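Local coordinates for sorbitol-6-phosphate dehydrogenase (Erwinia amylovora CFBP1430, PDB 5O3Z) that catalyses the NAD-dependent oxidation of sorbitol 6-phosphate to fructose 6-phosphate as a short-chain dehydrogenase/reductase, at the interface of chains A and B and the interface of chains A and C. Residues are numbered along the deposited sequence; one frame, centred on the assembly and turned at random. Chains: chain A/B/C, Sorbitol-6-phosphate dehydrogenase.

Contact 1: the interface of chains A and B. Residues chain A 149-151, 159, 163; chain B 166-167, 170-171.
A:Phe163 meets B:Gly167 where helix 156-176 of one subunit packs on its copy in the other, an interface common among short-chain dehydrogenases/reductases. A:Ser159 and A:Phe163 each directly follow one of the two catalytic residues of the family's YxxxK motif, so the helix carrying that motif also lines this interface, probably an oligomer one. The ring contact is a CH-pi one: CA of B:Gly167 sits over the middle of the phenyl face, 3.5 Å from its centroid. With no side chain on this glycine, the helix backbone itself lies against the ring. Apolar contacts continue around the rim, where CG1 of B:Val166 reaches CE2 of A:Phe163 at 3.9 Å. At the ring tip, CD of B:Gln170 lies 3.9 Å from CZ, its amide plane turned 78° from the phenyl plane and its side chain crossing the ring almost perpendicularly. The same glutamine makes a polar contact. CG is anti to the carbonyl carbon (chi1 -62°) and the chain runs extended, carrying the amide to the loop of chain A. There OE1 accepts a nearly straight hydrogen bond of 2.9 Å from N of A:Gly151, with the donor above the carbonyl plane. Nearby, OG of B:Ser171 touches CB of A:Ser159 at 3.3 Å.

Contact 2: the interface of chains A and C. Residues chain A 224-225, 227, 258-259; chain C 177, 247-248, 250.
A:Arg227 and C:Tyr248 run alongside each other in opposite directions where loops of chain A meet the loop after the 3-10 helix 244-246 and the 3-10 helix 177-179 of chain C. The patch is part of the two-fold A-C interface of this short-chain dehydrogenase/reductase, which probably helps build a tetramer. Along the arginine, CB and CG both lie near the ring rim of C:Tyr248, with CB 4.0 Å from CE1. A bend at chi3 (84°) carries the chain on along that edge toward the ring root, where NE comes 3.9 Å from CD1, with CZ following beside the same atom. The guanidinium is tilted 54° from the ring rather than stacked on it. At the tip, NH2 makes a weak hydrogen bond to O of C:Ala247. One face of the ring is met by N of A:Gly258, above the plane and toward the rim. This same N donates a bent hydrogen bond of 2.7 Å to the main-chain O of C:Tyr248. With CG anti to its backbone N, the tyrosine has its CD1-CE1 edge along A:Arg227 and a face on A:Gly258. Apolar groups fill the flank: CD1 of A:Leu225 meets CG2 of C:Thr250 at 3.8 Å, and CB of A:Pro224 meets CB of C:Ala177. The phenol OH of C:Tyr248 donates a hydrogen bond of 2.6 Å to O of A:Arg227, approaching 38° out of the carbonyl plane.

Contact 3: the interface of chains A and C. Residues chain A 236-237, 240; chain C 236-237, 240.
Helix 231-242 of chain A packs antiparallel against helix 231-242 of chain C, so A:Phe240 faces C:Phe240 across the two-fold axis of this short-chain dehydrogenase/reductase interface. The two phenyl rings stack almost parallel, their planes 8° apart and their centroids 4.5 Å from each other. The stack is strongly offset: each ring lies over the root of the other, and the two CG atoms approach to 3.4 Å. Each CB consequently sits over the partner's face toward the rim, 3.6 Å from the centroid for CB of C:Phe240 over the ring of A:Phe240, with a matching CH-pi contact in return. In both chains CG is anti to the backbone N (chi1 171° in A:Phe240), a rotamer that sends each ring across to the opposite helix. The tips then end against the backbone one turn earlier. CZ of A:Phe240 lies 3.9 Å from CA of C:Val237, and the side chains of A:Val237 and C:Phe240 cross at about a right angle. No polar atom of either side bonds across, and the patch is held by ring stacking and carbon contacts. Beside each tip lies a backbone carbonyl oxygen: O of A:Asn236 is 3.8 Å from CE1 of C:Phe240.

Contact 1: the interface of chains A and B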
loop_
_atom_site.group_PDB
_atom_site.type_symbol
_atom_site.label_atom_id
_atom_site.label_comp_id
_atom_site.label_asym_id
_atom_site.label_seq_id
_atom_site.Cartn_x
_atom_site.Cartn_y
_atom_site.Cartn_z
ATOM N N LYS A 149 -2.200 -4.824 8.705
ATOM C CA LYS A 149 -1.376 -4.203 7.645
ATOM C C LYS A 149 -0.348 -5.151 7.040
ATOM O O LYS A 149 -0.098 -5.102 5.858
ATOM C CB LYS A 149 -0.589 -3.003 8.244
ATOM C CG LYS A 149 -1.471 -1.866 8.703
ATOM C CD LYS A 149 -2.204 -1.161 7.585
ATOM C CE LYS A 149 -1.270 -0.522 6.577
ATOM N NZ LYS A 149 -2.102 0.364 5.734
ATOM N N VAL A 150 0.281 -5.925 7.906
ATOM C CA VAL A 150 1.253 -6.969 7.627
ATOM C C VAL A 150 0.850 -8.280 8.307
ATOM O O VAL A 150 0.579 -8.341 9.508
ATOM C CB VAL A 150 2.667 -6.571 8.084
ATOM C CG1 VAL A 150 3.025 -5.328 7.418
ATOM C CG2 VAL A 150 2.777 -6.256 9.525
ATOM N N GLY A 151 0.842 -9.350 7.515
ATOM C CA GLY A 151 0.465 -10.658 7.960
ATOM C C GLY A 151 1.436 -11.119 9.048
ATOM O O GLY A 151 2.551 -10.618 9.138
ATOM N N SER A 159 -4.595 -12.327 11.490
ATOM C CA SER A 159 -4.365 -11.490 10.306
ATOM C C SER A 159 -5.501 -11.483 9.287
ATOM O O SER A 159 -5.879 -10.452 8.785
ATOM C CB SER A 159 -3.062 -11.847 9.623
ATOM O OG SER A 159 -1.959 -11.341 10.386
ATOM N N PHE A 163 -7.065 -7.913 8.611
ATOM C CA PHE A 163 -7.167 -7.406 7.218
ATOM C C PHE A 163 -8.623 -7.261 6.744
ATOM O O PHE A 163 -9.069 -6.244 6.154
ATOM C CB PHE A 163 -6.444 -8.402 6.291
ATOM C CG PHE A 163 -4.981 -8.111 6.069
ATOM C CD1 PHE A 163 -4.048 -8.319 7.075
ATOM C CD2 PHE A 163 -4.538 -7.692 4.857
ATOM C CE1 PHE A 163 -2.707 -8.051 6.866
ATOM C CE2 PHE A 163 -3.187 -7.448 4.637
ATOM C CZ PHE A 163 -2.272 -7.685 5.613
ATOM N N VAL B 166 -6.057 -11.685 1.572
ATOM C CA VAL B 166 -4.697 -11.114 1.411
ATOM C C VAL B 166 -3.949 -11.331 2.715
ATOM O O VAL B 166 -2.868 -11.737 2.733
ATOM C CB VAL B 166 -4.734 -9.648 1.075
ATOM C CG1 VAL B 166 -3.394 -9.034 1.080
ATOM C CG2 VAL B 166 -5.409 -9.399 -0.259
ATOM N N GLY B 167 -4.610 -11.064 3.828
ATOM C CA GLY B 167 -4.000 -11.260 5.114
ATOM C C GLY B 167 -3.630 -12.720 5.333
ATOM O O GLY B 167 -2.585 -13.010 5.830
ATOM N N GLN B 170 -0.517 -13.651 3.219
ATOM C CA GLN B 170 0.714 -13.210 3.819
ATOM C C GLN B 170 1.088 -14.066 5.075
ATOM O O GLN B 170 2.266 -14.348 5.253
ATOM C CB GLN B 170 0.655 -11.764 4.224
ATOM C CG GLN B 170 0.448 -10.756 3.102
ATOM C CD GLN B 170 0.579 -9.331 3.539
ATOM O OE1 GLN B 170 1.169 -8.987 4.622
ATOM N NE2 GLN B 170 0.133 -8.432 2.634
ATOM N N SER B 171 0.131 -14.380 5.974
ATOM C CA SER B 171 0.447 -15.279 7.156
ATOM C C SER B 171 0.906 -16.655 6.738
ATOM O O SER B 171 1.883 -17.192 7.268
ATOM C CB SER B 171 -0.681 -15.417 8.158
ATOM O OG SER B 171 -0.891 -14.196 8.825
#

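Contact 2: the interface of chains A and C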
loop_
_atom_site.group_PDB
_atom_site.type_symbol
_atom_site.label_atom_id
_atom_site.label_comp_id
_atom_site.label_asym_id
_atom_site.label_seq_id
_atom_site.Cartn_x
_atom_site.Cartn_y
_atom_site.Cartn_z
ATOM N N PRO A 224 10.738 2.367 15.526
ATOM C CA PRO A 224 11.683 3.506 15.434
ATOM C C PRO A 224 11.633 4.458 16.667
ATOM O O PRO A 224 12.694 4.739 17.253
ATOM C CB PRO A 224 11.254 4.187 14.169
ATOM C CG PRO A 224 10.869 3.032 13.315
ATOM C CD PRO A 224 10.108 2.103 14.213
ATOM N N LEU A 225 10.459 4.830 17.128
ATOM C CA LEU A 225 10.331 5.674 18.300
ATOM C C LEU A 225 10.714 5.028 19.601
ATOM O O LEU A 225 10.705 5.706 20.601
ATOM C CB LEU A 225 8.956 6.302 18.372
ATOM C CG LEU A 225 8.652 7.438 17.416
ATOM C CD1 LEU A 225 7.195 7.791 17.308
ATOM C CD2 LEU A 225 9.412 8.658 17.833
ATOM N N ARG A 227 9.464 2.782 21.691
ATOM C CA ARG A 227 8.404 2.899 22.715
ATOM C C ARG A 227 7.319 1.926 22.295
ATOM O O ARG A 227 7.120 1.771 21.101
ATOM C CB ARG A 227 7.909 4.364 22.675
ATOM C CG ARG A 227 6.827 4.741 23.628
ATOM C CD ARG A 227 6.796 6.225 23.992
ATOM N NE ARG A 227 6.103 7.113 23.068
ATOM C CZ ARG A 227 6.683 7.982 22.216
ATOM N NH1 ARG A 227 8.005 8.078 22.144
ATOM N NH2 ARG A 227 5.928 8.766 21.425
ATOM N N GLY A 258 4.335 4.026 16.203
ATOM C CA GLY A 258 5.708 4.578 16.460
ATOM C C GLY A 258 6.635 4.441 15.293
ATOM O O GLY A 258 7.860 4.322 15.461
ATOM N N GLY A 259 6.051 4.476 14.085
ATOM C CA GLY A 259 6.808 4.294 12.850
ATOM C C GLY A 259 7.210 2.916 12.397
ATOM O O GLY A 259 7.922 2.764 11.385
ATOM N N ALA C 177 13.722 9.710 14.437
ATOM C CA ALA C 177 13.055 9.011 15.543
ATOM C C ALA C 177 13.880 9.015 16.859
ATOM O O ALA C 177 13.329 9.242 17.913
ATOM C CB ALA C 177 12.752 7.571 15.141
ATOM N N ALA C 247 2.246 12.018 19.037
ATOM C CA ALA C 247 3.640 11.705 19.253
ATOM C C ALA C 247 4.014 10.311 18.839
ATOM O O ALA C 247 5.176 10.094 18.513
ATOM C CB ALA C 247 4.050 11.941 20.697
ATOM N N TYR C 248 3.060 9.368 18.873
ATOM C CA TYR C 248 3.317 8.002 18.504
ATOM C C TYR C 248 3.141 7.682 17.023
ATOM O O TYR C 248 3.256 6.499 16.681
ATOM C CB TYR C 248 2.485 7.011 19.328
ATOM C CG TYR C 248 3.126 5.650 19.421
ATOM C CD1 TYR C 248 4.406 5.518 19.913
ATOM C CD2 TYR C 248 2.455 4.502 19.041
ATOM C CE1 TYR C 248 5.025 4.318 19.967
ATOM C CE2 TYR C 248 3.049 3.251 19.152
ATOM C CZ TYR C 248 4.330 3.155 19.602
ATOM O OH TYR C 248 4.984 1.988 19.705
ATOM N N THR C 250 4.635 8.402 13.175
ATOM C CA THR C 250 5.689 9.049 12.369
ATOM C C THR C 250 5.906 8.374 11.043
ATOM O O THR C 250 5.682 7.148 10.894
ATOM C CB THR C 250 7.013 9.190 13.161
ATOM O OG1 THR C 250 7.948 9.980 12.400
ATOM C CG2 THR C 250 7.595 7.857 13.520
#

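Contact 3: the interface of chains A and C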
loop_
_atom_site.group_PDB
_atom_site.type_symbol
_atom_site.label_atom_id
_atom_site.label_comp_id
_atom_site.label_asym_id
_atom_site.label_seq_id
_atom_site.Cartn_x
_atom_site.Cartn_y
_atom_site.Cartn_z
ATOM N N ASN A 236 -5.967 9.517 21.757
ATOM C CA ASN A 236 -5.634 10.777 21.070
ATOM C C ASN A 236 -6.116 10.758 19.673
ATOM O O ASN A 236 -6.910 11.623 19.246
ATOM C CB ASN A 236 -4.114 11.052 21.180
ATOM C CG ASN A 236 -3.720 11.591 22.568
ATOM O OD1 ASN A 236 -4.597 12.003 23.334
ATOM N ND2 ASN A 236 -2.401 11.564 22.912
ATOM N N VAL A 237 -5.698 9.697 18.953
ATOM C CA VAL A 237 -6.017 9.516 17.553
ATOM C C VAL A 237 -7.534 9.269 17.364
ATOM O O VAL A 237 -8.192 9.827 16.467
ATOM C CB VAL A 237 -5.204 8.320 17.001
ATOM C CG1 VAL A 237 -5.642 7.949 15.605
ATOM C CG2 VAL A 237 -3.696 8.576 17.014
ATOM N N PHE A 240 -9.390 12.479 17.506
ATOM C CA PHE A 240 -9.229 13.372 16.409
ATOM C C PHE A 240 -10.107 12.894 15.305
ATOM O O PHE A 240 -10.938 13.677 14.788
ATOM C CB PHE A 240 -7.742 13.510 15.971
ATOM C CG PHE A 240 -7.615 14.273 14.706
ATOM C CD1 PHE A 240 -7.936 15.632 14.673
ATOM C CD2 PHE A 240 -7.363 13.629 13.513
ATOM C CE1 PHE A 240 -7.910 16.348 13.486
ATOM C CE2 PHE A 240 -7.330 14.324 12.330
ATOM C CZ PHE A 240 -7.601 15.695 12.313
ATOM N N ASN C 236 -6.600 21.446 9.762
ATOM C CA ASN C 236 -7.044 20.602 10.862
ATOM C C ASN C 236 -6.121 19.406 11.039
ATOM O O ASN C 236 -5.710 19.094 12.131
ATOM C CB ASN C 236 -8.479 20.117 10.587
ATOM C CG ASN C 236 -9.520 21.173 10.932
ATOM O OD1 ASN C 236 -9.227 22.037 11.724
ATOM N ND2 ASN C 236 -10.726 21.076 10.375
ATOM N N VAL C 237 -5.758 18.765 9.930
ATOM C CA VAL C 237 -4.949 17.539 10.060
ATOM C C VAL C 237 -3.558 17.862 10.515
ATOM O O VAL C 237 -2.968 17.165 11.349
ATOM C CB VAL C 237 -4.950 16.739 8.760
ATOM C CG1 VAL C 237 -4.052 15.543 8.882
ATOM C CG2 VAL C 237 -6.385 16.311 8.431
ATOM N N PHE C 240 -3.362 18.511 14.240
ATOM C CA PHE C 240 -3.333 17.243 14.993
ATOM C C PHE C 240 -1.942 16.567 14.919
ATOM O O PHE C 240 -1.298 16.276 15.961
ATOM C CB PHE C 240 -4.481 16.262 14.644
ATOM C CG PHE C 240 -4.334 14.939 15.382
ATOM C CD1 PHE C 240 -4.633 14.838 16.702
ATOM C CD2 PHE C 240 -3.810 13.823 14.740
ATOM C CE1 PHE C 240 -4.379 13.708 17.417
ATOM C CE2 PHE C 240 -3.593 12.668 15.428
ATOM C CZ PHE C 240 -3.881 12.595 16.790
#

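Contacts 2 and 3 belong to one A-C interface, their C-alpha centres about 16 Å apart, whereas contact 1 joins A to B, about 22 Å from contact 2 and 27 Å from contact 3. In each subunit, helix 156-176 of contact 1 runs straight into the 3-10 helix 177-179, whose first residue takes part in contact 2. Helix 231-242 of contact 3 likewise leads through the 3-10 helix 244-246 to the loop used in contact 2. Repeated by two-fold symmetry, the two interfaces build the four-subunit deposited assembly, probably the tetramer typical of many family members.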